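Local coordinates for type IV secretion system protein DotB (Yersinia pseudotuberculosis IP 31758, PDB 6GEF) that probably hydrolyses ATP as a GspE-family ATPase of a type IVb secretion system, at residues Asn177-Ala183 and Thr319-Ala325. Residue numbers count along the deposited sequence, not the author numbering.
Sequences NGIVMVA and TTRFIMA
Strand 179-183 and 320-325, the first part of strand 320-330, run parallel, their axes 4.1 Å apart at closest and 13° from alignment. Hydrogen bonds form a ladder: Ile-179 N to Thr-319 O (2.7 Å), Arg-321 N to Ile-179 O (2.8 Å), Met-181 N to Phe-322 O (3.0 Å), Met-324 N to Met-181 O (2.7 Å), and a last, very short one from Ala-183 N to Met-324 O (2.2 Å), where the modelled place of that oxygen is less certain. Ile-179 pairs with Thr-320 but Val-180 with Phe-322, so Arg-321 (phi/psi -111/-16) is the extra residue of a beta bulge. Gly-178 has positive phi, and a CB there would hit Thr-319 O. Such pairing builds the core of a P-loop NTPase: strand 179-183 sits between 284-288 and 320-330 and leads into a probable Walker A loop. Ile-179, Met-181 and Ile-323, all m at chi1, share one face with Thr-320; Ile-179 packs on helix 268-280, and Met-181 and Ile-323 on helix 293-302; Met-181 SD lies 4.1 Å from Ile-323 CD1. On the other face, Val-180 CG1 meets Phe-322 CB at 4.2 Å, beside Met-173.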
loop_
_atom_site.group_PDB
_atom_site.type_symbol
_atom_site.label_atom_id
_atom_site.label_comp_id
_atom_site.label_asym_id
_atom_site.label_seq_id
_atom_site.Cartn_x
_atom_site.Cartn_y
_atom_site.Cartn_z
ATOM N N ASN A 177 -24.794 -14.769 -33.388
ATOM C CA ASN A 177 -23.583 -15.196 -32.703
ATOM C C ASN A 177 -22.462 -14.224 -33.005
ATOM O O ASN A 177 -22.496 -13.500 -34.011
ATOM C CB ASN A 177 -23.165 -16.627 -33.108
ATOM C CG ASN A 177 -22.905 -16.745 -34.600
ATOM O OD1 ASN A 177 -21.982 -16.143 -35.138
ATOM N ND2 ASN A 177 -23.774 -17.505 -35.302
ATOM N N GLY A 178 -21.488 -14.174 -32.114
ATOM C CA GLY A 178 -20.283 -13.412 -32.345
ATOM C C GLY A 178 -20.435 -11.932 -32.057
ATOM O O GLY A 178 -21.411 -11.477 -31.469
ATOM N N ILE A 179 -19.456 -11.176 -32.519
ATOM C CA ILE A 179 -19.290 -9.780 -32.159
ATOM C C ILE A 179 -19.470 -8.942 -33.429
ATOM O O ILE A 179 -18.762 -9.136 -34.417
ATOM C CB ILE A 179 -17.910 -9.516 -31.549
ATOM C CG1 ILE A 179 -17.721 -10.364 -30.281
ATOM C CG2 ILE A 179 -17.746 -8.053 -31.198
ATOM C CD1 ILE A 179 -16.311 -10.288 -29.704
ATOM N N VAL A 180 -20.435 -8.018 -33.391
ATOM C CA VAL A 180 -20.544 -6.958 -34.375
ATOM C C VAL A 180 -19.949 -5.688 -33.768
ATOM O O VAL A 180 -20.351 -5.266 -32.679
ATOM C CB VAL A 180 -22.011 -6.730 -34.768
ATOM C CG1 VAL A 180 -22.121 -5.654 -35.850
ATOM C CG2 VAL A 180 -22.637 -8.033 -35.250
ATOM N N MET A 181 -19.003 -5.087 -34.485
ATOM C CA MET A 181 -18.291 -3.912 -34.015
ATOM C C MET A 181 -18.522 -2.785 -35.033
ATOM O O MET A 181 -18.346 -2.991 -36.241
ATOM C CB MET A 181 -16.794 -4.181 -33.886
ATOM C CG MET A 181 -16.477 -5.319 -32.929
ATOM S SD MET A 181 -14.889 -6.162 -33.227
ATOM C CE MET A 181 -13.767 -4.864 -32.931
ATOM N N VAL A 182 -18.890 -1.604 -34.540
ATOM C CA VAL A 182 -18.872 -0.386 -35.303
ATOM C C VAL A 182 -17.782 0.502 -34.700
ATOM O O VAL A 182 -17.786 0.802 -33.522
ATOM C CB VAL A 182 -20.231 0.346 -35.326
ATOM C CG1 VAL A 182 -21.346 -0.665 -35.597
ATOM C CG2 VAL A 182 -20.480 1.051 -34.037
ATOM N N ALA A 183 -16.843 0.947 -35.535
ATOM C CA ALA A 183 -15.704 1.725 -35.138
ATOM C C ALA A 183 -15.881 3.180 -35.564
ATOM O O ALA A 183 -16.755 3.531 -36.349
ATOM C CB ALA A 183 -14.428 1.159 -35.737
ATOM N N THR A 319 -14.558 -14.947 -33.366
ATOM C CA THR A 319 -15.702 -14.352 -32.699
ATOM C C THR A 319 -16.232 -13.113 -33.416
ATOM O O THR A 319 -17.421 -12.794 -33.300
ATOM C CB THR A 319 -15.358 -13.955 -31.251
ATOM O OG1 THR A 319 -14.618 -15.013 -30.647
ATOM C CG2 THR A 319 -16.594 -13.713 -30.456
ATOM N N THR A 320 -15.380 -12.414 -34.174
ATOM C CA THR A 320 -15.839 -11.277 -34.950
ATOM C C THR A 320 -16.733 -11.744 -36.095
ATOM O O THR A 320 -16.407 -12.702 -36.798
ATOM C CB THR A 320 -14.641 -10.519 -35.513
ATOM O OG1 THR A 320 -13.728 -10.195 -34.439
ATOM C CG2 THR A 320 -15.103 -9.230 -36.188
ATOM N N ARG A 321 -17.884 -11.093 -36.261
ATOM C CA ARG A 321 -18.792 -11.380 -37.354
ATOM C C ARG A 321 -18.893 -10.270 -38.390
ATOM O O ARG A 321 -19.373 -10.516 -39.504
ATOM C CB ARG A 321 -20.194 -11.713 -36.807
ATOM C CG ARG A 321 -20.447 -13.203 -36.625
ATOM C CD ARG A 321 -19.736 -14.033 -37.693
ATOM N NE ARG A 321 -20.599 -15.052 -38.277
ATOM C CZ ARG A 321 -21.289 -14.873 -39.402
ATOM N NH1 ARG A 321 -21.223 -13.710 -40.074
ATOM N NH2 ARG A 321 -22.050 -15.863 -39.879
ATOM N N PHE A 322 -18.440 -9.065 -38.058
ATOM C CA PHE A 322 -18.732 -7.893 -38.872
ATOM C C PHE A 322 -18.117 -6.643 -38.237
ATOM O O PHE A 322 -18.271 -6.411 -37.032
ATOM C CB PHE A 322 -20.261 -7.680 -39.008
ATOM C CG PHE A 322 -20.630 -6.715 -40.079
ATOM C CD1 PHE A 322 -20.503 -5.372 -39.851
ATOM C CD2 PHE A 322 -21.132 -7.141 -41.312
ATOM C CE1 PHE A 322 -20.856 -4.444 -40.823
ATOM C CE2 PHE A 322 -21.486 -6.218 -42.270
ATOM C CZ PHE A 322 -21.341 -4.875 -42.020
ATOM N N ILE A 323 -17.451 -5.828 -39.060
ATOM C CA ILE A 323 -16.726 -4.667 -38.580
ATOM C C ILE A 323 -17.141 -3.479 -39.437
ATOM O O ILE A 323 -16.898 -3.461 -40.648
ATOM C CB ILE A 323 -15.192 -4.862 -38.624
ATOM C CG1 ILE A 323 -14.772 -6.018 -37.721
ATOM C CG2 ILE A 323 -14.478 -3.558 -38.307
ATOM C CD1 ILE A 323 -13.417 -5.859 -37.057
ATOM N N MET A 324 -17.748 -2.471 -38.798
ATOM C CA MET A 324 -18.040 -1.192 -39.430
ATOM C C MET A 324 -17.219 -0.107 -38.754
ATOM O O MET A 324 -17.314 0.108 -37.563
ATOM C CB MET A 324 -19.525 -0.876 -39.294
ATOM C CG MET A 324 -19.995 0.279 -40.175
ATOM S SD MET A 324 -21.768 0.519 -40.128
ATOM C CE MET A 324 -22.279 -0.493 -41.505
ATOM N N ALA A 325 -16.373 0.552 -39.543
ATOM C CA ALA A 325 -15.942 1.925 -39.248
ATOM C C ALA A 325 -16.832 2.922 -39.972
ATOM O O ALA A 325 -17.229 2.700 -41.102
ATOM C CB ALA A 325 -14.490 2.131 -39.671
#